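Local coordinates for aspartokinase (PDB 3L76), which probably catalyses the ATP-dependent phosphorylation of aspartate to 4-phospho-L-aspartate, an early step toward threonine and lysine, and binds both amino acids at its ACT domains, at residues Val384-Ile389 with Ile476-Arg481; Ile449-Asp454 with Thr488-Ile493. All blocks are in the same frame, centred on the assembly; numbering follows the deposited sequence.

Contact 1 (Val384-Ile389 with Ile476-Arg481); sequences VNIEMI and IIQSQR. With THR (threonine), chain D.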
loop_
_atom_site.group_PDB
_atom_site.type_symbol
_atom_site.label_atom_id
_atom_site.label_comp_id
_atom_site.label_asym_id
_atom_site.label_seq_id
_atom_site.Cartn_x
_atom_site.Cartn_y
_atom_site.Cartn_z
ATOM N N VAL A 384 0.504 0.440 -50.798
ATOM C CA VAL A 384 -0.523 -0.527 -51.184
ATOM C C VAL A 384 -1.937 -0.024 -50.913
ATOM O O VAL A 384 -2.241 0.438 -49.815
ATOM C CB VAL A 384 -0.280 -1.980 -50.637
ATOM C CG1 VAL A 384 1.121 -2.130 -50.070
ATOM C CG2 VAL A 384 -1.321 -2.391 -49.639
ATOM N N ASN A 385 -2.772 -0.093 -51.948
ATOM C CA ASN A 385 -4.142 0.375 -51.883
ATOM C C ASN A 385 -5.046 -0.657 -51.222
ATOM O O ASN A 385 -4.943 -1.849 -51.505
ATOM C CB ASN A 385 -4.666 0.689 -53.296
ATOM C CG ASN A 385 -6.088 1.227 -53.279
ATOM O OD1 ASN A 385 -6.324 2.356 -52.860
ATOM N ND2 ASN A 385 -7.043 0.407 -53.711
ATOM N N ILE A 386 -5.945 -0.189 -50.361
ATOM C CA ILE A 386 -6.910 -1.058 -49.703
ATOM C C ILE A 386 -8.213 -1.104 -50.507
ATOM O O ILE A 386 -8.850 -0.083 -50.722
ATOM C CB ILE A 386 -7.217 -0.560 -48.278
ATOM C CG1 ILE A 386 -5.916 -0.352 -47.498
ATOM C CG2 ILE A 386 -8.197 -1.522 -47.577
ATOM C CD1 ILE A 386 -6.087 0.346 -46.176
ATOM N N GLU A 387 -8.610 -2.298 -50.921
ATOM C CA GLU A 387 -9.784 -2.478 -51.757
ATOM C C GLU A 387 -11.023 -2.690 -50.912
ATOM O O GLU A 387 -12.000 -1.973 -51.047
ATOM C CB GLU A 387 -9.582 -3.640 -52.731
ATOM C CG GLU A 387 -8.422 -3.420 -53.676
ATOM C CD GLU A 387 -8.307 -4.480 -54.758
ATOM O OE1 GLU A 387 -9.257 -5.273 -54.931
ATOM O OE2 GLU A 387 -7.252 -4.513 -55.429
ATOM N N MET A 388 -10.972 -3.667 -50.022
ATOM C CA MET A 388 -12.078 -3.918 -49.125
ATOM C C MET A 388 -11.632 -3.982 -47.657
ATOM O O MET A 388 -10.459 -4.217 -47.367
ATOM C CB MET A 388 -12.780 -5.211 -49.531
ATOM C CG MET A 388 -13.462 -5.124 -50.880
ATOM S SD MET A 388 -14.736 -6.387 -51.083
ATOM C CE MET A 388 -13.736 -7.865 -51.197
ATOM N N ILE A 389 -12.587 -3.803 -46.747
ATOM C CA ILE A 389 -12.323 -3.823 -45.315
ATOM C C ILE A 389 -13.434 -4.481 -44.528
ATOM O O ILE A 389 -14.606 -4.205 -44.759
ATOM C CB ILE A 389 -12.101 -2.387 -44.714
ATOM C CG1 ILE A 389 -11.012 -1.636 -45.475
ATOM C CG2 ILE A 389 -11.700 -2.462 -43.224
ATOM C CD1 ILE A 389 -10.903 -0.176 -45.091
ATOM N N ILE A 476 -15.447 -1.173 -39.124
ATOM C CA ILE A 476 -15.153 -0.509 -40.385
ATOM C C ILE A 476 -15.486 -1.455 -41.527
ATOM O O ILE A 476 -15.011 -2.593 -41.554
ATOM C CB ILE A 476 -13.691 -0.117 -40.505
ATOM C CG1 ILE A 476 -13.228 0.596 -39.237
ATOM C CG2 ILE A 476 -13.473 0.744 -41.769
ATOM C CD1 ILE A 476 -11.765 0.928 -39.229
ATOM N N ILE A 477 -16.315 -0.983 -42.452
ATOM C CA ILE A 477 -16.718 -1.774 -43.609
ATOM C C ILE A 477 -16.533 -0.993 -44.898
ATOM O O ILE A 477 -16.965 0.151 -45.032
ATOM C CB ILE A 477 -18.167 -2.197 -43.514
ATOM C CG1 ILE A 477 -18.474 -2.720 -42.103
ATOM C CG2 ILE A 477 -18.458 -3.237 -44.548
ATOM C CD1 ILE A 477 -19.926 -3.165 -41.908
ATOM N N GLN A 478 -15.859 -1.619 -45.845
ATOM C CA GLN A 478 -15.597 -0.990 -47.123
ATOM C C GLN A 478 -15.685 -2.063 -48.196
ATOM O O GLN A 478 -15.066 -3.125 -48.077
ATOM C CB GLN A 478 -14.228 -0.301 -47.119
ATOM C CG GLN A 478 -13.815 0.267 -48.463
ATOM C CD GLN A 478 -12.409 0.818 -48.443
ATOM O OE1 GLN A 478 -12.091 1.709 -47.659
ATOM N NE2 GLN A 478 -11.555 0.295 -49.318
ATOM N N SER A 479 -16.479 -1.802 -49.232
ATOM C CA SER A 479 -16.738 -2.821 -50.243
ATOM C C SER A 479 -16.379 -2.363 -51.658
ATOM O O SER A 479 -15.209 -2.142 -51.973
ATOM C CB SER A 479 -18.184 -3.308 -50.155
ATOM O OG SER A 479 -18.357 -4.484 -50.915
ATOM N N GLN A 480 -17.379 -2.200 -52.512
ATOM C CA GLN A 480 -17.096 -1.935 -53.927
ATOM C C GLN A 480 -16.754 -0.479 -54.242
ATOM O O GLN A 480 -16.951 0.425 -53.425
ATOM C CB GLN A 480 -18.264 -2.413 -54.793
ATOM C CG GLN A 480 -18.577 -3.918 -54.609
ATOM C CD GLN A 480 -17.305 -4.750 -54.664
ATOM O OE1 GLN A 480 -16.733 -4.965 -55.733
ATOM N NE2 GLN A 480 -16.847 -5.208 -53.509
ATOM N N ARG A 481 -16.223 -0.255 -55.435
ATOM C CA ARG A 481 -16.178 1.096 -55.983
ATOM C C ARG A 481 -17.593 1.638 -56.216
ATOM O O ARG A 481 -18.502 0.903 -56.611
ATOM C CB ARG A 481 -15.382 1.129 -57.272
ATOM C CG ARG A 481 -13.909 0.906 -57.028
ATOM C CD ARG A 481 -13.086 1.022 -58.288
ATOM N NE ARG A 481 -11.697 1.354 -57.990
ATOM C CZ ARG A 481 -10.755 1.536 -58.911
ATOM N NH1 ARG A 481 -11.049 1.419 -60.200
ATOM N NH2 ARG A 481 -9.514 1.841 -58.543
HETATM N N THR D . -8.405 2.785 -51.190
HETATM C CA THR D . -8.360 3.743 -50.087
HETATM C C THR D . -7.092 3.533 -49.278
HETATM O O THR D . -6.366 2.545 -49.492
HETATM C CB THR D . -9.567 3.614 -49.148
HETATM O OG1 THR D . -9.590 2.294 -48.579
HETATM C CG2 THR D . -10.881 3.896 -49.905
HETATM O OXT THR D . -6.786 4.360 -48.407
#

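Contact 2 (Ile449-Asp454 with Thr488-Ile493); sequences IRHVPD and TPCRDI. With THR (threonine), chain D.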
loop_
_atom_site.group_PDB
_atom_site.type_symbol
_atom_site.label_atom_id
_atom_site.label_comp_id
_atom_site.label_asym_id
_atom_site.label_seq_id
_atom_site.Cartn_x
_atom_site.Cartn_y
_atom_site.Cartn_z
ATOM N N ILE A 449 -18.783 7.698 -44.696
ATOM C CA ILE A 449 -18.220 8.751 -45.484
ATOM C C ILE A 449 -18.279 8.372 -46.975
ATOM O O ILE A 449 -17.575 7.487 -47.448
ATOM C CB ILE A 449 -16.854 9.228 -44.895
ATOM C CG1 ILE A 449 -15.835 9.476 -45.976
ATOM C CG2 ILE A 449 -16.345 8.292 -43.790
ATOM C CD1 ILE A 449 -16.100 10.751 -46.742
ATOM N N ARG A 450 -19.191 9.026 -47.690
ATOM C CA ARG A 450 -19.439 8.750 -49.106
ATOM C C ARG A 450 -18.287 9.230 -49.993
ATOM O O ARG A 450 -17.768 10.326 -49.806
ATOM C CB ARG A 450 -20.729 9.438 -49.577
ATOM C CG ARG A 450 -22.036 9.039 -48.879
ATOM C CD ARG A 450 -22.609 7.763 -49.427
ATOM N NE ARG A 450 -23.938 7.496 -48.894
ATOM C CZ ARG A 450 -24.591 6.353 -49.093
ATOM N NH1 ARG A 450 -24.025 5.389 -49.802
ATOM N NH2 ARG A 450 -25.800 6.166 -48.581
ATOM N N HIS A 451 -17.888 8.397 -50.948
ATOM C CA HIS A 451 -16.984 8.819 -52.017
ATOM C C HIS A 451 -15.551 9.129 -51.609
ATOM O O HIS A 451 -15.017 10.176 -51.966
ATOM C CB HIS A 451 -17.571 10.010 -52.783
ATOM C CG HIS A 451 -18.758 9.652 -53.615
ATOM N ND1 HIS A 451 -18.938 8.392 -54.140
ATOM C CD2 HIS A 451 -19.824 10.378 -54.011
ATOM C CE1 HIS A 451 -20.063 8.360 -54.827
ATOM N NE2 HIS A 451 -20.618 9.554 -54.766
ATOM N N VAL A 452 -14.921 8.207 -50.894
ATOM C CA VAL A 452 -13.516 8.363 -50.554
ATOM C C VAL A 452 -12.720 7.974 -51.781
ATOM O O VAL A 452 -12.937 6.896 -52.346
ATOM C CB VAL A 452 -13.114 7.472 -49.338
ATOM C CG1 VAL A 452 -11.625 7.570 -49.053
ATOM C CG2 VAL A 452 -13.902 7.851 -48.099
ATOM N N PRO A 453 -11.816 8.861 -52.219
ATOM C CA PRO A 453 -10.934 8.550 -53.352
ATOM C C PRO A 453 -10.238 7.209 -53.140
ATOM O O PRO A 453 -9.609 6.995 -52.098
ATOM C CB PRO A 453 -9.904 9.689 -53.319
ATOM C CG PRO A 453 -10.618 10.828 -52.662
ATOM C CD PRO A 453 -11.528 10.183 -51.635
ATOM N N ASP A 454 -10.375 6.310 -54.107
ATOM C CA ASP A 454 -9.820 4.975 -53.978
ATOM C C ASP A 454 -8.309 4.960 -54.298
ATOM O O ASP A 454 -7.867 4.406 -55.303
ATOM C CB ASP A 454 -10.608 3.969 -54.834
ATOM C CG ASP A 454 -10.181 2.525 -54.576
ATOM O OD1 ASP A 454 -9.731 2.259 -53.454
ATOM O OD2 ASP A 454 -10.285 1.656 -55.469
ATOM N N THR A 488 -12.587 10.299 -61.058
ATOM C CA THR A 488 -11.661 9.459 -60.322
ATOM C C THR A 488 -12.412 8.512 -59.399
ATOM O O THR A 488 -13.313 8.917 -58.674
ATOM C CB THR A 488 -10.657 10.288 -59.532
ATOM O OG1 THR A 488 -11.365 11.281 -58.790
ATOM C CG2 THR A 488 -9.669 10.968 -60.485
ATOM N N PRO A 489 -12.047 7.233 -59.455
ATOM C CA PRO A 489 -12.654 6.137 -58.693
ATOM C C PRO A 489 -12.685 6.395 -57.194
ATOM O O PRO A 489 -11.855 7.144 -56.672
ATOM C CB PRO A 489 -11.743 4.944 -58.999
ATOM C CG PRO A 489 -11.134 5.270 -60.314
ATOM C CD PRO A 489 -10.992 6.766 -60.367
ATOM N N CYS A 490 -13.630 5.749 -56.513
ATOM C CA CYS A 490 -13.850 5.980 -55.099
ATOM C C CYS A 490 -14.745 4.891 -54.482
ATOM O O CYS A 490 -15.430 4.158 -55.199
ATOM C CB CYS A 490 -14.461 7.367 -54.902
ATOM S SG CYS A 490 -16.124 7.473 -55.577
ATOM N N ARG A 491 -14.713 4.780 -53.152
ATOM C CA ARG A 491 -15.532 3.814 -52.433
ATOM C C ARG A 491 -16.138 4.533 -51.234
ATOM O O ARG A 491 -15.594 5.522 -50.784
ATOM C CB ARG A 491 -14.684 2.629 -51.954
ATOM C CG ARG A 491 -13.925 1.875 -53.028
ATOM C CD ARG A 491 -13.062 0.740 -52.431
ATOM N NE ARG A 491 -12.090 0.267 -53.413
ATOM C CZ ARG A 491 -12.252 -0.808 -54.175
ATOM N NH1 ARG A 491 -13.335 -1.563 -54.041
ATOM N NH2 ARG A 491 -11.321 -1.135 -55.064
ATOM N N ASP A 492 -17.269 4.046 -50.745
ATOM C CA ASP A 492 -17.841 4.521 -49.504
ATOM C C ASP A 492 -17.180 3.780 -48.362
ATOM O O ASP A 492 -16.822 2.610 -48.499
ATOM C CB ASP A 492 -19.343 4.253 -49.477
ATOM C CG ASP A 492 -20.104 5.071 -50.495
ATOM O OD1 ASP A 492 -19.543 6.065 -51.011
ATOM O OD2 ASP A 492 -21.272 4.716 -50.764
ATOM N N ILE A 493 -17.016 4.465 -47.236
ATOM C CA ILE A 493 -16.483 3.840 -46.039
ATOM C C ILE A 493 -17.473 4.056 -44.919
ATOM O O ILE A 493 -17.772 5.188 -44.578
ATOM C CB ILE A 493 -15.105 4.436 -45.627
ATOM C CG1 ILE A 493 -14.060 4.179 -46.710
ATOM C CG2 ILE A 493 -14.630 3.857 -44.281
ATOM C CD1 ILE A 493 -12.667 4.669 -46.342
HETATM N N THR D . -8.405 2.785 -51.190
HETATM C CA THR D . -8.360 3.743 -50.087
HETATM C C THR D . -7.092 3.533 -49.278
HETATM O O THR D . -6.366 2.545 -49.492
HETATM C CB THR D . -9.567 3.614 -49.148
HETATM O OG1 THR D . -9.590 2.294 -48.579
HETATM C CG2 THR D . -10.881 3.896 -49.905
HETATM O OXT THR D . -6.786 4.360 -48.407
#

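Contact 1 (Val384-Ile389 with Ile476-Arg481)
Ile389 and Gln478 form an antiparallel hydrogen-bonded pair that joins the edge strands of two ACT domains, 388-391 and 475-479, and the threonine pocket lies beside this junction. The pair is closed by Ile389 N to Gln478 O at 2.9 Å and by Gln478 N to Ile389 O at 3.1 Å. On the same face of the sheet the two side chains cross obliquely: Ile389 CB and CG1 lie against Gln478 CB, and Ile389 CD1 comes within 3.4 Å of Gln478 OE1. With CG anti to the backbone N (chi1 174°) and an extended chain beyond it, Gln478 carries its amide to the ligand. OE1 accepts the hydroxyl of the bound threonine, OG1, at 2.7 Å, while NE2 donates to that same OG1. NE2 also reaches back to Glu387 O at 2.9 Å, which lies nearly in the amide plane although the nitrogen sits above the carbonyl plane, and more weakly to Ile386 O. Several partners thus fix the rotation of this buried amide. Around the ligand ammonium, Asn385 OD1 and Ile386 O each accept a bond from threonine N, and Ile386 N binds the carboxylate. On the other side of the strand pair Met388, which with Glu387 forms a classic beta bulge opposite Val399, brings SD to 3.4 Å from Gln480 NE2, the nitrogen that donates to Ser479 OG; Gln480 OE1 is hydrogen-bonded by Lys272 NZ.

Contact 2 (Ile449-Asp454 with Thr488-Ile493)
A two-stranded antiparallel part of an ACT-domain sheet, strands 437-453 and 490-498, is interrupted here by a beta bulge and runs into the threonine pocket. The register shifts by one residue between the hydrogen-bonded pairs Ile449-Ile493 and Val452-Arg491, and His451, with positive phi and psi (69° and 51°), lies within the shift. Its backbone N is taken up by a side chain: Asp492 OD1 accepts it at 2.9 Å, nearly along the C-O axis. The other oxygen, OD2, meets Arg450 NH1 at 3.0 Å in a salt bridge, at the edge of the guanidinium and from above the carboxylate plane; NH1 also binds His307 O. At the pocket end Asp454 faces Arg491 in a second salt bridge, with carboxylate and guanidinium planes 85° apart. Arg491 NE donates to OD1 of Asp454 at 3.1 Å, in the guanidinium plane, and NH2 donates weakly to OD2, while NH1 goes to Ser479 O. An alanine in place of Arg491 would probably leave the Asp454 carboxylate less firmly oriented and Ser479 O without this donor. Asp454 OD1 also accepts the ammonium of the bound threonine at 2.7 Å. On the face that carries Val452 and Ile493, Val452 CG2 packs on Ile493 CD1 at 3.8 Å, and Val452 CG1 lies equally near the ligand methyl, CG2.

Contact 1 bridges two ACT domains, whereas contact 2 lies within the second; their centres are about 9 Å apart and both reach the same bound threonine. Asn385 and Ile386 come from one domain, Gln478, Val452 and Asp454 from the other. Strands 475-479 and 490-498 are neighbours in the sheet, which places the two contacts side by side. Arg491 NH1 probably donates to Ser479 O at 2.9 Å, and Arg481 NE forms a salt bridge with Asp454 OD2 at the same distance. Asn385 ND2 also binds Asp454 OD1, tying the ligand-binding side chains of both domains together. Close by, Gln478 OE1 packs 3.3 Å from Ile493 CD1, and Ala459 N is also hydrogen-bonded to the threonine.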